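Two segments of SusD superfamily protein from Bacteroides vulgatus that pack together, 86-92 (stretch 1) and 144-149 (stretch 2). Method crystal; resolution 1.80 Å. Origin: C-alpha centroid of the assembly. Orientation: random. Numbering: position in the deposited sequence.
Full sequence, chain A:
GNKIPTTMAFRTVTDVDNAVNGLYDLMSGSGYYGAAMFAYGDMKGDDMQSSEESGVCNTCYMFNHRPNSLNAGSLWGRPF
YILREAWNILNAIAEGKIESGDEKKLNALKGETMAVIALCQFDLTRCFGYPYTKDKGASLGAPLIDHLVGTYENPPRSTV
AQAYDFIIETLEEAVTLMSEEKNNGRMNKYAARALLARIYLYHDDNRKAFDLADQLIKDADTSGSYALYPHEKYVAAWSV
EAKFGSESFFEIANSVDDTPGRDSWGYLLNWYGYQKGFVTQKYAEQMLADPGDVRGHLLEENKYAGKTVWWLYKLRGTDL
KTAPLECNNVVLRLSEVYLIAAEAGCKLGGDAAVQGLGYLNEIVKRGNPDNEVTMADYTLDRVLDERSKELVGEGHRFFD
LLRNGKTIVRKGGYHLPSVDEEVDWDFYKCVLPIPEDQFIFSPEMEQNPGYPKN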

# COMPACT_ATOMS: atom_id res chain seq x y z
N ALA A 86 -5.13 1.78 19.04
CA ALA A 86 -3.86 1.06 19.18
C ALA A 86 -3.09 1.55 20.42
O ALA A 86 -2.55 0.75 21.19
N TRP A 87 -3.03 2.87 20.59
CA TRP A 87 -2.34 3.42 21.76
C TRP A 87 -3.06 3.09 23.07
O TRP A 87 -2.41 2.94 24.10
N ASN A 88 -4.39 2.95 23.03
CA ASN A 88 -5.13 2.48 24.22
C ASN A 88 -4.69 1.07 24.62
O ASN A 88 -4.55 0.78 25.82
N ILE A 89 -4.40 0.24 23.62
CA ILE A 89 -3.91 -1.12 23.87
C ILE A 89 -2.53 -1.07 24.51
O ILE A 89 -2.30 -1.70 25.54
N LEU A 90 -1.61 -0.30 23.91
CA LEU A 90 -0.25 -0.22 24.42
C LEU A 90 -0.26 0.31 25.86
O LEU A 90 0.45 -0.21 26.72
N ASN A 91 -1.09 1.32 26.12
CA ASN A 91 -1.15 1.92 27.45
C ASN A 91 -1.64 0.92 28.49
O ASN A 91 -1.07 0.84 29.58
N ALA A 92 -2.69 0.17 28.17
CA ALA A 92 -3.17 -0.88 29.07
C ALA A 92 -2.03 -1.84 29.42
O ALA A 92 -1.80 -2.15 30.60
N LEU A 144 1.32 13.60 14.46
CA LEU A 144 2.09 12.39 14.71
C LEU A 144 1.63 11.74 16.00
O LEU A 144 1.84 12.30 17.09
N ILE A 145 0.99 10.58 15.92
CA ILE A 145 0.49 9.88 17.12
C ILE A 145 1.57 8.94 17.63
O ILE A 145 1.53 7.70 17.42
N ASP A 146 2.55 9.54 18.28
CA ASP A 146 3.71 8.86 18.81
C ASP A 146 3.61 8.74 20.32
O ASP A 146 4.61 8.49 20.98
N HIS A 147 2.40 8.88 20.84
CA HIS A 147 2.12 8.78 22.27
C HIS A 147 0.62 8.66 22.50
O HIS A 147 -0.19 8.85 21.58
N LEU A 148 0.27 8.41 23.75
CA LEU A 148 -1.08 8.41 24.22
C LEU A 148 -1.57 9.85 24.34
O LEU A 148 -1.07 10.62 25.20
N VAL A 149 -2.53 10.22 23.50
CA VAL A 149 -2.94 11.64 23.42
C VAL A 149 -3.81 12.00 24.62
O VAL A 149 -4.71 11.26 24.99

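The contact between these two stretches is built around one side chain, that of Trp87. Stretch 1 is a piece of a longer helix, and stretch 2 is an irregular segment laid against it, with the CA atoms of Trp87 and Leu148 5.7 Å apart at the nearest point. About 318 Å² of surface is buried, both sides summed, and Trp87 contributes the largest share. Its CA-to-CB bond points toward the loop, and chi1 of -86° (m) with chi2 of 100° extends the indole along the loop backbone from Ile145 to Leu148.

One hydrogen bond joins the stretches. Trp87 NE1 donates to the carbonyl oxygen, Ile145 O, at 2.9 Å; the N-H...O angle of 136° shows a bent but short bond. A loop carbonyl not engaged in regular secondary structure can accept a side-chain donor, and tryptophan can supply one while keeping the rest of its large ring for apolar packing.

The ring also packs against the peptide backbone. His147 N and Leu148 N lie over one face of the indole, with Trp87 CZ2 3.4 Å from His147 N and Trp87 CE3 3.8 Å from Leu148 N. Asp146 C approaches obliquely, 3.3 Å from Trp87 CZ2. A flat, wide ring suits this place because it can cover several successive peptide atoms at once. The side chains of Asp146 and His147 take little part: both CA-to-CB bonds point away from the helix, both chi1 angles are p, and the two residues pair with each other, His147 ND1 donating to Asp146 OD1 at 2.7 Å with a nearly straight angle of 166°. His147 NE2 is hydrogen-bonded elsewhere in the structure.

Apolar contacts add to this, one on the indole and one on the tryptophan CB. Ile145 (chi1 m, chi2 m) sets out sideways and its end leads away, yet its branched CB places CG2 3.5 Å from Trp87 CD1. Leu148 (chi1 t, chi2 p) also starts sideways, but its end comes nearer the helix. Its two methyls let it touch several helix residues: Leu148 CD1 lies 4.3 Å from Trp87 CB and 3.7 Å from Asn88 OD1, and both methyls approach Asn91, with Leu148 CD2 4.1 Å from Asn91 CB. Asn91, four residues after Trp87 and so on the same side of the helix, points toward the loop with chi1 t; Leu90 also points toward it but makes no contact. Asn88 points away with chi1 m, although its end swings back to meet the leucine.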

# COMPACT_ATOMS: atom_id res chain seq x y z
CB ALA A 86 -3.01 1.23 17.94
CB TRP A 87 -2.10 4.93 21.62
CG TRP A 87 -0.83 5.20 20.88
CD1 TRP A 87 -0.70 5.54 19.57
CD2 TRP A 87 0.50 5.15 21.42
NE1 TRP A 87 0.63 5.70 19.25
CE2 TRP A 87 1.39 5.45 20.37
CE3 TRP A 87 1.03 4.87 22.68
CZ2 TRP A 87 2.78 5.51 20.54
CZ3 TRP A 87 2.41 4.91 22.86
CH2 TRP A 87 3.26 5.25 21.80
CB ASN A 88 -6.65 2.56 24.01
CG ASN A 88 -7.15 4.01 24.01
OD1 ASN A 88 -6.50 4.90 24.57
ND2 ASN A 88 -8.32 4.24 23.42
CB ILE A 89 -3.89 -1.96 22.57
CG1 ILE A 89 -5.31 -2.25 22.10
CG2 ILE A 89 -3.08 -3.25 22.75
CD1 ILE A 89 -5.40 -2.82 20.67
CB LEU A 90 0.64 0.70 23.56
CG LEU A 90 0.99 0.25 22.14
CD1 LEU A 90 2.04 1.18 21.51
CD2 LEU A 90 1.47 -1.21 22.14
CB ASN A 91 -2.02 3.18 27.46
CG ASN A 91 -1.87 3.96 28.75
OD1 ASN A 91 -2.80 4.06 29.53
ND2 ASN A 91 -0.67 4.48 28.98
CB ALA A 92 -4.33 -1.63 28.46
CB LEU A 144 3.58 12.78 14.80
CG LEU A 144 4.57 11.66 15.12
CD1 LEU A 144 4.42 10.52 14.14
CD2 LEU A 144 6.03 12.19 15.14
CB ILE A 145 -0.85 9.13 16.85
CG1 ILE A 145 -1.82 10.03 16.05
CG2 ILE A 145 -1.51 8.68 18.14
CD1 ILE A 145 -2.10 11.42 16.68
CB ASP A 146 5.01 9.56 18.38
CG ASP A 146 5.15 10.97 18.94
OD1 ASP A 146 4.18 11.47 19.53
OD2 ASP A 146 6.24 11.59 18.79
CB HIS A 147 2.59 10.05 23.00
CG HIS A 147 1.91 11.29 22.52
ND1 HIS A 147 2.24 11.90 21.33
CD2 HIS A 147 0.90 12.02 23.05
CE1 HIS A 147 1.47 12.96 21.16
NE2 HIS A 147 0.65 13.05 22.20
CB LEU A 148 -1.17 7.73 25.59
CG LEU A 148 -2.58 7.59 26.16
CD1 LEU A 148 -3.34 6.54 25.41
CD2 LEU A 148 -2.56 7.27 27.66
CB VAL A 149 -3.67 11.93 22.08
CG1 VAL A 149 -4.28 13.32 22.07
CG2 VAL A 149 -2.72 11.73 20.92